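PDB 3EHM: SusD homolog from Bacteroides thetaiotaomicron, which probably binds mucin O-glycans at the cell surface for their uptake and use by this gut symbiont. Local coordinates for residues V238-S243 with F349-A354; G278-D281 with R287-A290; G371-F376 with S382-Y387. All blocks are in the same frame, centred on the assembly; numbering follows the deposited sequence.

Contact 1 of 3, residues V238-S243 with F349-A354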
ATOM      1  N   VAL A 238       6.999 -18.533  -3.844  1.00 16.45           N
ATOM      2  CA  VAL A 238       6.427 -17.278  -3.363  1.00 15.88           C
ATOM      3  C   VAL A 238       5.361 -17.569  -2.309  1.00 16.27           C
ATOM      4  O   VAL A 238       5.097 -18.730  -1.996  1.00 16.20           O
ATOM      5  CB  VAL A 238       5.779 -16.478  -4.516  1.00 15.88           C
ATOM      6  CG1 VAL A 238       6.855 -15.958  -5.459  1.00 15.86           C
ATOM      7  CG2 VAL A 238       4.792 -17.361  -5.273  1.00 14.84           C
ATOM      8  N   ILE A 239       4.756 -16.518  -1.762  1.00 14.92           N
ATOM      9  CA  ILE A 239       3.722 -16.682  -0.745  1.00 14.93           C
ATOM     10  C   ILE A 239       2.406 -17.081  -1.412  1.00 16.49           C
ATOM     11  O   ILE A 239       1.751 -16.259  -2.051  1.00 16.56           O
ATOM     12  CB  ILE A 239       3.529 -15.375   0.060  1.00 14.22           C
ATOM     13  CG1 ILE A 239       4.821 -15.043   0.819  1.00 13.41           C
ATOM     14  CG2 ILE A 239       2.382 -15.531   1.049  1.00 13.13           C
ATOM     15  CD1 ILE A 239       4.803 -13.701   1.529  1.00 12.37           C
ATOM     16  N   GLU A 240       2.030 -18.349  -1.268  1.00 17.55           N
ATOM     17  CA  GLU A 240       0.800 -18.853  -1.877  1.00 19.91           C
ATOM     18  C   GLU A 240      -0.180 -19.391  -0.844  1.00 20.59           C
ATOM     19  O   GLU A 240      -1.324 -19.711  -1.170  1.00 20.99           O
ATOM     20  CB  GLU A 240       1.115 -19.977  -2.862  1.00 23.79           C
ATOM     21  CG  GLU A 240       2.190 -19.665  -3.871  1.00 27.31           C
ATOM     22  CD  GLU A 240       2.455 -20.840  -4.791  1.00 30.44           C
ATOM     23  OE1 GLU A 240       2.650 -21.962  -4.275  1.00 34.66           O
ATOM     24  OE2 GLU A 240       2.470 -20.646  -6.024  1.00 33.88           O
ATOM     25  N   ASP A 241       0.277 -19.496   0.396  1.00 20.44           N
ATOM     26  CA  ASP A 241      -0.549 -20.011   1.476  1.00 21.30           C
ATOM     27  C   ASP A 241      -0.646 -18.944   2.555  1.00 19.70           C
ATOM     28  O   ASP A 241       0.299 -18.193   2.776  1.00 18.75           O
ATOM     29  CB  ASP A 241       0.090 -21.283   2.040  1.00 24.73           C
ATOM     30  CG  ASP A 241       0.373 -22.315   0.961  1.00 29.76           C
ATOM     31  OD1 ASP A 241      -0.588 -22.953   0.481  1.00 31.43           O
ATOM     32  OD2 ASP A 241       1.553 -22.478   0.582  1.00 31.12           O
ATOM     33  N   ILE A 242      -1.788 -18.869   3.227  1.00 18.42           N
ATOM     34  CA  ILE A 242      -1.960 -17.863   4.268  1.00 17.44           C
ATOM     35  C   ILE A 242      -0.907 -18.033   5.365  1.00 17.80           C
ATOM     36  O   ILE A 242      -0.465 -17.058   5.977  1.00 16.67           O
ATOM     37  CB  ILE A 242      -3.379 -17.939   4.873  1.00 17.43           C
ATOM     38  CG1 ILE A 242      -4.418 -17.641   3.783  1.00 18.30           C
ATOM     39  CG2 ILE A 242      -3.517 -16.941   6.016  1.00 17.14           C
ATOM     40  CD1 ILE A 242      -5.862 -17.826   4.228  1.00 19.55           C
ATOM     41  N   SER A 243      -0.490 -19.274   5.593  1.00 18.47           N
ATOM     42  CA  SER A 243       0.511 -19.567   6.616  1.00 18.80           C
ATOM     43  C   SER A 243       1.873 -18.933   6.318  1.00 19.05           C
ATOM     44  O   SER A 243       2.717 -18.833   7.206  1.00 18.87           O
ATOM     45  CB  SER A 243       0.669 -21.085   6.775  1.00 19.14           C
ATOM     46  OG  SER A 243       1.080 -21.689   5.560  1.00 22.39           O
ATOM     47  N   PHE A 349      -3.291 -12.469  -7.603  1.00 12.79           N
ATOM     48  CA  PHE A 349      -3.703 -11.387  -8.496  1.00 12.68           C
ATOM     49  C   PHE A 349      -2.538 -10.930  -9.359  1.00 11.99           C
ATOM     50  O   PHE A 349      -2.726 -10.504 -10.501  1.00  9.81           O
ATOM     51  CB  PHE A 349      -4.281 -10.223  -7.694  1.00 13.46           C
ATOM     52  CG  PHE A 349      -5.618 -10.527  -7.081  1.00 14.03           C
ATOM     53  CD1 PHE A 349      -6.707 -10.834  -7.887  1.00 14.32           C
ATOM     54  CD2 PHE A 349      -5.783 -10.534  -5.701  1.00 14.40           C
ATOM     55  CE1 PHE A 349      -7.943 -11.147  -7.328  1.00 14.72           C
ATOM     56  CE2 PHE A 349      -7.014 -10.845  -5.132  1.00 15.04           C
ATOM     57  CZ  PHE A 349      -8.097 -11.153  -5.948  1.00 15.14           C
ATOM     58  N   LEU A 350      -1.334 -11.022  -8.805  1.00 11.71           N
ATOM     59  CA  LEU A 350      -0.128 -10.662  -9.537  1.00 12.88           C
ATOM     60  C   LEU A 350       0.075 -11.688 -10.653  1.00 14.00           C
ATOM     61  O   LEU A 350       0.402 -11.330 -11.781  1.00 15.40           O
ATOM     62  CB  LEU A 350       1.080 -10.664  -8.599  1.00 13.64           C
ATOM     63  CG  LEU A 350       1.160  -9.483  -7.625  1.00 14.36           C
ATOM     64  CD1 LEU A 350       2.256  -9.729  -6.593  1.00 11.35           C
ATOM     65  CD2 LEU A 350       1.417  -8.200  -8.405  1.00 14.42           C
ATOM     66  N   LYS A 351      -0.121 -12.966 -10.333  1.00 14.17           N
ATOM     67  CA  LYS A 351       0.027 -14.023 -11.329  1.00 15.14           C
ATOM     68  C   LYS A 351      -1.049 -13.871 -12.407  1.00 14.84           C
ATOM     69  O   LYS A 351      -0.801 -14.124 -13.587  1.00 15.60           O
ATOM     70  CB  LYS A 351      -0.075 -15.403 -10.665  1.00 15.04           C
ATOM     71  CG  LYS A 351       1.100 -15.714  -9.747  1.00 17.50           C
ATOM     72  CD  LYS A 351       1.027 -17.114  -9.153  1.00 21.01           C
ATOM     73  CE  LYS A 351       1.209 -18.182 -10.213  1.00 24.28           C
ATOM     74  NZ  LYS A 351       1.240 -19.548  -9.615  1.00 24.80           N
ATOM     75  N   ALA A 352      -2.240 -13.447 -11.994  1.00 14.60           N
ATOM     76  CA  ALA A 352      -3.346 -13.246 -12.925  1.00 13.95           C
ATOM     77  C   ALA A 352      -2.956 -12.228 -13.994  1.00 13.90           C
ATOM     78  O   ALA A 352      -3.135 -12.462 -15.196  1.00 13.69           O
ATOM     79  CB  ALA A 352      -4.579 -12.764 -12.166  1.00 13.00           C
ATOM     80  N   GLU A 353      -2.425 -11.091 -13.560  1.00 13.50           N
ATOM     81  CA  GLU A 353      -2.014 -10.058 -14.501  1.00 14.25           C
ATOM     82  C   GLU A 353      -0.851 -10.562 -15.348  1.00 14.63           C
ATOM     83  O   GLU A 353      -0.807 -10.336 -16.555  1.00 13.98           O
ATOM     84  CB  GLU A 353      -1.580  -8.783 -13.772  1.00 15.55           C
ATOM     85  CG  GLU A 353      -1.380  -7.607 -14.720  1.00 16.55           C
ATOM     86  CD  GLU A 353      -0.900  -6.345 -14.029  1.00 18.86           C
ATOM     87  OE1 GLU A 353      -1.172  -6.181 -12.821  1.00 16.23           O
ATOM     88  OE2 GLU A 353      -0.262  -5.509 -14.705  1.00 19.68           O
ATOM     89  N   ALA A 354       0.092 -11.248 -14.712  1.00 14.51           N
ATOM     90  CA  ALA A 354       1.251 -11.767 -15.433  1.00 13.63           C
ATOM     91  C   ALA A 354       0.809 -12.691 -16.563  1.00 14.38           C
ATOM     92  O   ALA A 354       1.294 -12.586 -17.692  1.00 14.80           O
ATOM     93  CB  ALA A 354       2.173 -12.508 -14.479  1.00 12.21           C
TER

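Contact 2 of 3, residues G278-D281 with R287-A290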
ATOM      1  N   GLY A 278     -18.312   1.720  -1.861  1.00 13.62           N
ATOM      2  CA  GLY A 278     -19.040   1.573  -3.110  1.00 13.36           C
ATOM      3  C   GLY A 278     -18.892   0.201  -3.731  1.00 12.43           C
ATOM      4  O   GLY A 278     -19.875  -0.393  -4.190  1.00 11.68           O
ATOM      5  N   TYR A 279     -17.661  -0.305  -3.763  1.00 10.93           N
ATOM      6  CA  TYR A 279     -17.413  -1.628  -4.324  1.00 11.55           C
ATOM      7  C   TYR A 279     -17.988  -2.730  -3.437  1.00 11.66           C
ATOM      8  O   TYR A 279     -18.692  -3.613  -3.917  1.00 13.22           O
ATOM      9  CB  TYR A 279     -15.907  -1.849  -4.523  1.00 13.38           C
ATOM     10  CG  TYR A 279     -15.338  -1.088  -5.705  1.00 12.95           C
ATOM     11  CD1 TYR A 279     -15.598  -1.502  -7.010  1.00 14.28           C
ATOM     12  CD2 TYR A 279     -14.590   0.074  -5.520  1.00 14.91           C
ATOM     13  CE1 TYR A 279     -15.133  -0.779  -8.104  1.00 14.38           C
ATOM     14  CE2 TYR A 279     -14.118   0.809  -6.609  1.00 13.84           C
ATOM     15  CZ  TYR A 279     -14.398   0.378  -7.900  1.00 16.21           C
ATOM     16  OH  TYR A 279     -13.966   1.116  -8.988  1.00 14.34           O
ATOM     17  N   LEU A 280     -17.697  -2.677  -2.141  1.00 11.84           N
ATOM     18  CA  LEU A 280     -18.184  -3.701  -1.220  1.00 13.49           C
ATOM     19  C   LEU A 280     -19.702  -3.803  -1.241  1.00 15.35           C
ATOM     20  O   LEU A 280     -20.255  -4.902  -1.252  1.00 16.12           O
ATOM     21  CB  LEU A 280     -17.694  -3.412   0.202  1.00 14.73           C
ATOM     22  CG  LEU A 280     -16.174  -3.448   0.393  1.00 15.56           C
ATOM     23  CD1 LEU A 280     -15.817  -3.042   1.820  1.00 14.72           C
ATOM     24  CD2 LEU A 280     -15.657  -4.847   0.094  1.00 15.03           C
ATOM     25  N   ASP A 281     -20.372  -2.654  -1.255  1.00 15.95           N
ATOM     26  CA  ASP A 281     -21.834  -2.622  -1.281  1.00 17.23           C
ATOM     27  C   ASP A 281     -22.394  -3.142  -2.606  1.00 15.80           C
ATOM     28  O   ASP A 281     -23.219  -4.053  -2.631  1.00 13.09           O
ATOM     29  CB  ASP A 281     -22.337  -1.194  -1.060  1.00 18.24           C
ATOM     30  CG  ASP A 281     -23.856  -1.112  -1.023  1.00 21.50           C
ATOM     31  OD1 ASP A 281     -24.445  -1.462   0.024  1.00 21.21           O
ATOM     32  OD2 ASP A 281     -24.460  -0.717  -2.044  1.00 19.59           O
ATOM     33  N   ARG A 287     -17.065  -9.046   2.747  1.00 14.78           N
ATOM     34  CA  ARG A 287     -15.917  -8.442   3.407  1.00 14.42           C
ATOM     35  C   ARG A 287     -16.272  -7.078   3.986  1.00 14.94           C
ATOM     36  O   ARG A 287     -15.528  -6.530   4.795  1.00 15.67           O
ATOM     37  CB  ARG A 287     -14.735  -8.324   2.433  1.00 14.77           C
ATOM     38  CG  ARG A 287     -14.032  -9.657   2.198  1.00 14.08           C
ATOM     39  CD  ARG A 287     -13.010  -9.595   1.066  1.00 16.17           C
ATOM     40  NE  ARG A 287     -13.637  -9.288  -0.216  1.00 16.11           N
ATOM     41  CZ  ARG A 287     -13.005  -9.322  -1.383  1.00 15.88           C
ATOM     42  NH1 ARG A 287     -11.719  -9.653  -1.438  1.00 14.97           N
ATOM     43  NH2 ARG A 287     -13.659  -9.031  -2.496  1.00 13.35           N
ATOM     44  N   LEU A 288     -17.414  -6.531   3.577  1.00 14.64           N
ATOM     45  CA  LEU A 288     -17.849  -5.238   4.093  1.00 15.59           C
ATOM     46  C   LEU A 288     -17.943  -5.308   5.616  1.00 16.58           C
ATOM     47  O   LEU A 288     -17.404  -4.455   6.329  1.00 15.40           O
ATOM     48  CB  LEU A 288     -19.216  -4.861   3.511  1.00 15.81           C
ATOM     49  CG  LEU A 288     -19.865  -3.579   4.044  1.00 17.84           C
ATOM     50  CD1 LEU A 288     -18.917  -2.394   3.873  1.00 14.96           C
ATOM     51  CD2 LEU A 288     -21.165  -3.330   3.303  1.00 18.69           C
ATOM     52  N   SER A 289     -18.622  -6.341   6.105  1.00 17.49           N
ATOM     53  CA  SER A 289     -18.806  -6.545   7.540  1.00 20.26           C
ATOM     54  C   SER A 289     -17.516  -6.941   8.248  1.00 19.41           C
ATOM     55  O   SER A 289     -17.347  -6.684   9.440  1.00 20.10           O
ATOM     56  CB  SER A 289     -19.864  -7.624   7.781  1.00 22.80           C
ATOM     57  OG  SER A 289     -20.090  -7.794   9.168  1.00 30.01           O
ATOM     58  N   ALA A 290     -16.608  -7.573   7.516  1.00 18.62           N
ATOM     59  CA  ALA A 290     -15.341  -7.993   8.098  1.00 16.58           C
ATOM     60  C   ALA A 290     -14.397  -6.808   8.268  1.00 15.87           C
ATOM     61  O   ALA A 290     -13.614  -6.762   9.215  1.00 15.49           O
ATOM     62  CB  ALA A 290     -14.687  -9.050   7.223  1.00 17.01           C
TER

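Contact 3 of 3, residues G371-F376 with S382-Y387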
ATOM      1  N   GLY A 371      -7.438 -15.987  -6.215  1.00 14.82           N
ATOM      2  CA  GLY A 371      -7.034 -14.848  -5.409  1.00 13.99           C
ATOM      3  C   GLY A 371      -8.199 -14.380  -4.557  1.00 12.52           C
ATOM      4  O   GLY A 371      -8.029 -14.057  -3.383  1.00 10.75           O
ATOM      5  N   ILE A 372      -9.391 -14.347  -5.146  1.00 12.49           N
ATOM      6  CA  ILE A 372     -10.579 -13.925  -4.410  1.00 13.36           C
ATOM      7  C   ILE A 372     -10.910 -14.954  -3.328  1.00 13.32           C
ATOM      8  O   ILE A 372     -11.241 -14.600  -2.196  1.00 14.21           O
ATOM      9  CB  ILE A 372     -11.795 -13.762  -5.350  1.00 14.46           C
ATOM     10  CG1 ILE A 372     -11.501 -12.684  -6.394  1.00 15.89           C
ATOM     11  CG2 ILE A 372     -13.036 -13.391  -4.538  1.00 12.76           C
ATOM     12  CD1 ILE A 372     -12.591 -12.519  -7.445  1.00 18.05           C
ATOM     13  N   ASN A 373     -10.816 -16.229  -3.683  1.00 13.66           N
ATOM     14  CA  ASN A 373     -11.093 -17.310  -2.743  1.00 14.39           C
ATOM     15  C   ASN A 373     -10.156 -17.203  -1.534  1.00 14.87           C
ATOM     16  O   ASN A 373     -10.587 -17.298  -0.383  1.00 12.74           O
ATOM     17  CB  ASN A 373     -10.889 -18.658  -3.439  1.00 18.74           C
ATOM     18  CG  ASN A 373     -11.243 -19.836  -2.556  1.00 21.13           C
ATOM     19  OD1 ASN A 373     -10.607 -20.886  -2.630  1.00 26.23           O
ATOM     20  ND2 ASN A 373     -12.264 -19.675  -1.726  1.00 20.14           N
ATOM     21  N   ILE A 374      -8.869 -17.004  -1.802  1.00 14.45           N
ATOM     22  CA  ILE A 374      -7.882 -16.880  -0.732  1.00 15.80           C
ATOM     23  C   ILE A 374      -8.179 -15.656   0.137  1.00 14.51           C
ATOM     24  O   ILE A 374      -8.026 -15.697   1.363  1.00 14.49           O
ATOM     25  CB  ILE A 374      -6.448 -16.770  -1.311  1.00 18.53           C
ATOM     26  CG1 ILE A 374      -5.998 -18.138  -1.830  1.00 22.23           C
ATOM     27  CG2 ILE A 374      -5.478 -16.264  -0.249  1.00 20.91           C
ATOM     28  CD1 ILE A 374      -5.868 -19.199  -0.739  1.00 24.45           C
ATOM     29  N   SER A 375      -8.619 -14.571  -0.492  1.00 12.80           N
ATOM     30  CA  SER A 375      -8.927 -13.363   0.260  1.00 11.66           C
ATOM     31  C   SER A 375     -10.084 -13.618   1.216  1.00 12.92           C
ATOM     32  O   SER A 375     -10.054 -13.172   2.361  1.00 12.78           O
ATOM     33  CB  SER A 375      -9.275 -12.204  -0.677  1.00 11.60           C
ATOM     34  OG  SER A 375      -9.664 -11.063   0.075  1.00 11.06           O
ATOM     35  N   PHE A 376     -11.109 -14.322   0.744  1.00 13.39           N
ATOM     36  CA  PHE A 376     -12.260 -14.632   1.588  1.00 15.31           C
ATOM     37  C   PHE A 376     -11.791 -15.453   2.784  1.00 14.92           C
ATOM     38  O   PHE A 376     -12.257 -15.264   3.904  1.00 16.04           O
ATOM     39  CB  PHE A 376     -13.308 -15.420   0.795  1.00 17.13           C
ATOM     40  CG  PHE A 376     -14.307 -14.554   0.076  1.00 16.71           C
ATOM     41  CD1 PHE A 376     -13.895 -13.447  -0.652  1.00 14.49           C
ATOM     42  CD2 PHE A 376     -15.664 -14.853   0.128  1.00 16.69           C
ATOM     43  CE1 PHE A 376     -14.820 -12.645  -1.318  1.00 16.38           C
ATOM     44  CE2 PHE A 376     -16.594 -14.059  -0.533  1.00 16.27           C
ATOM     45  CZ  PHE A 376     -16.171 -12.953  -1.258  1.00 14.44           C
ATOM     46  N   SER A 382     -17.441 -16.280   4.019  1.00 19.42           N
ATOM     47  CA  SER A 382     -17.857 -17.339   3.110  1.00 19.88           C
ATOM     48  C   SER A 382     -18.724 -16.813   1.969  1.00 18.54           C
ATOM     49  O   SER A 382     -19.020 -15.620   1.903  1.00 17.74           O
ATOM     50  CB  SER A 382     -18.626 -18.401   3.897  1.00 22.14           C
ATOM     51  OG  SER A 382     -19.741 -17.821   4.554  1.00 25.26           O
ATOM     52  N   GLY A 383     -19.120 -17.712   1.071  1.00 17.95           N
ATOM     53  CA  GLY A 383     -19.960 -17.338  -0.055  1.00 17.25           C
ATOM     54  C   GLY A 383     -19.201 -16.893  -1.291  1.00 17.44           C
ATOM     55  O   GLY A 383     -19.722 -16.123  -2.103  1.00 14.74           O
ATOM     56  N   VAL A 384     -17.978 -17.387  -1.452  1.00 16.08           N
ATOM     57  CA  VAL A 384     -17.159 -16.995  -2.591  1.00 16.25           C
ATOM     58  C   VAL A 384     -17.751 -17.367  -3.957  1.00 16.04           C
ATOM     59  O   VAL A 384     -17.570 -16.635  -4.927  1.00 15.86           O
ATOM     60  CB  VAL A 384     -15.721 -17.568  -2.472  1.00 16.56           C
ATOM     61  CG1 VAL A 384     -15.731 -19.082  -2.625  1.00 17.84           C
ATOM     62  CG2 VAL A 384     -14.817 -16.918  -3.512  1.00 18.99           C
ATOM     63  N   ALA A 385     -18.464 -18.486  -4.038  1.00 16.27           N
ATOM     64  CA  ALA A 385     -19.059 -18.907  -5.310  1.00 16.42           C
ATOM     65  C   ALA A 385     -20.175 -17.955  -5.739  1.00 16.29           C
ATOM     66  O   ALA A 385     -20.293 -17.608  -6.916  1.00 15.31           O
ATOM     67  CB  ALA A 385     -19.600 -20.333  -5.197  1.00 18.08           C
ATOM     68  N   THR A 386     -20.994 -17.539  -4.781  1.00 16.78           N
ATOM     69  CA  THR A 386     -22.087 -16.616  -5.060  1.00 17.06           C
ATOM     70  C   THR A 386     -21.493 -15.269  -5.456  1.00 16.94           C
ATOM     71  O   THR A 386     -21.990 -14.593  -6.357  1.00 15.54           O
ATOM     72  CB  THR A 386     -22.988 -16.422  -3.817  1.00 17.51           C
ATOM     73  OG1 THR A 386     -23.611 -17.668  -3.480  1.00 17.14           O
ATOM     74  CG2 THR A 386     -24.067 -15.368  -4.088  1.00 17.80           C
ATOM     75  N   TYR A 387     -20.420 -14.884  -4.774  1.00 16.08           N
ATOM     76  CA  TYR A 387     -19.759 -13.616  -5.065  1.00 16.38           C
ATOM     77  C   TYR A 387     -19.152 -13.611  -6.468  1.00 16.34           C
ATOM     78  O   TYR A 387     -19.260 -12.622  -7.189  1.00 17.91           O
ATOM     79  CB  TYR A 387     -18.667 -13.343  -4.025  1.00 14.04           C
ATOM     80  CG  TYR A 387     -17.954 -12.021  -4.207  1.00 14.94           C
ATOM     81  CD1 TYR A 387     -16.764 -11.938  -4.927  1.00 14.63           C
ATOM     82  CD2 TYR A 387     -18.477 -10.849  -3.661  1.00 15.45           C
ATOM     83  CE1 TYR A 387     -16.106 -10.715  -5.096  1.00 15.76           C
ATOM     84  CE2 TYR A 387     -17.830  -9.626  -3.826  1.00 14.66           C
ATOM     85  CZ  TYR A 387     -16.646  -9.567  -4.542  1.00 15.20           C
ATOM     86  OH  TYR A 387     -15.999  -8.364  -4.678  1.00 14.09           O
TER

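Contact 1 of 3, residues V238-S243 with F349-A354
Glu-240 and Lys-351 make the contact between residues 238-243 and residues 349-354, and they do so at the ends of their side chains. The carboxylate oxygen OE2 of Glu-240 stands 4.0 Å from NZ of Lys-351, which is a long salt bridge. The other oxygen, OE1 of Glu-240, is 6.0 Å from the same NZ. The two side chains cross at about a right angle. Glu-240 is extended from CA to its carboxylate carbon CD (chi2 179°), while Lys-351 bends once, at chi3 (68°). Their CA atoms remain 10.6 Å apart, and little surface is buried between the segments. This is the loose, partly exposed side.

The place is a junction in the mostly helical SusD fold, which belongs to the tetratricopeptide-repeat clan. The loop after helix 220-231 here passes helix 344-356. The tighter side lies inward. Val-238 is buried, and its CG2 packs 3.7 Å from CG of Glu-240, against the aliphatic part of that side chain. CG2 of Val-238 comes no nearer to CD of Lys-351 than 5.4 Å. Val-238 and Leu-350 both pack on helix 197-215. The loop backbone is tied to the start of helix 344-356 by hydrogen bonds between Ile-239 O and Thr-347 OG1 and between Glu-240 O and Tyr-348 OH. Glu-353, also buried, forms a salt bridge with Arg-458 through OE1 and a hydrogen bond with His-216 through OE2.

Contact 2 of 3, residues G278-D281 with R287-A290
Two consecutive short helices of the SusD fold, 274-282 and 287-291, are joined by a brief loop and meet through Leu-280 and Leu-288. These leucines are also where the two backbones come nearest, with their CA atoms 5.5 Å apart. Both side chains leave the backbone toward the other helix, and they meet almost from their roots. CB of Leu-280 is 3.9 Å from CB of Leu-288. One branch of Leu-280 does most of the further touching. Its CD1 lies 3.8 Å from CD1 of Leu-288 and equally near the CA of Leu-288. In Leu-288, CG stands anti to the backbone N (chi1 175°), and chi2 (55°) then sets CD1 4.0 Å from CB of Leu-280.

No hydrogen bond links the two segments. The contact is apolar and mostly buried, and the Leu-280 side chain also packs on Leu-443 of helix 429-445. Arg-287 offers only its aliphatic root to the other helix. Its guanidinium group turns elsewhere: NH2 forms a salt bridge with Asp-285 OD2 in the connecting loop, and NH1 is hydrogen-bonded to Ser-375 OG on helix 364-378. These two bonds grip the guanidinium group from the connecting loop and from helix 364-378. The second branch of Leu-280 reaches that arginine at its base, where CD2 of Leu-280 sits 4.3 Å from CB of Arg-287.

Contact 3 of 3, residues G371-F376 with S382-Y387
Phe-376, Val-384 and Tyr-387 carry the packing of helix 364-378 against the short helix 384-388, which follows it after a short loop in this SusD-like fold. Phe-376 loses the largest area. Its CE2 lies 3.6 Å from CA of Val-384, so the ring reaches the backbone at the first turn of the next helix. Val-384 CG2 lies over one face of the ring, shifted toward the rim. At the ring's edge, near its plane, the backbone O of Ser-382 is 3.8 Å from CE2 of Phe-376.

Tyr-387 receives the far end of Phe-376. CZ of Phe-376 stands over one face of the tyrosine ring, 3.6 Å from CG of Tyr-387. The two ring planes are inclined at 57°. With chi1 near -178°, Tyr-387 swings its ring back toward helix 364-378, where CG2 of Ile-372 is 4.0 Å from CD1 of Tyr-387.

Val-384 touches helix 364-378 with both methyl groups. Its CG1 is 3.6 Å from ND2 of Asn-373, and its CG2 is 3.8 Å from CA of Asn-373. Gly-383 is the N-cap of helix 384-388, with a positive phi of 89° at which a CB would collide with the O of Ser-382.

Cutting Phe-376 back to an alanine would take away the ring, and is likely to leave a gap between the helices and one face of Tyr-387 without this cover. No hydrogen bond crosses this contact, and the Tyr-387 OH is hydrogen-bonded to Gln-440 NE2 on helix 429-445. The fit between the segments therefore rests on shape and apolar contact.

Contact 2 is buried, contact 3 partly buried, and contact 1 lies at the surface. Contacts 2 and 3 are mainly apolar, while contact 1 is a long charge pair. Contacts 2 and 3 each join helices close in sequence, whereas contact 1 brings together segments over a hundred residues apart. Contacts 1 and 3 touch where the ring of Phe-349 packs on the backbone of Gly-371 and Ile-372. Contacts 2 and 3 meet at Arg-287, whose NE also lies against the Phe-376 ring. Helix 429-445 is a shared neighbour, packing on Phe-349, Leu-280 and Tyr-387. Contacts 1 and 2 do not touch.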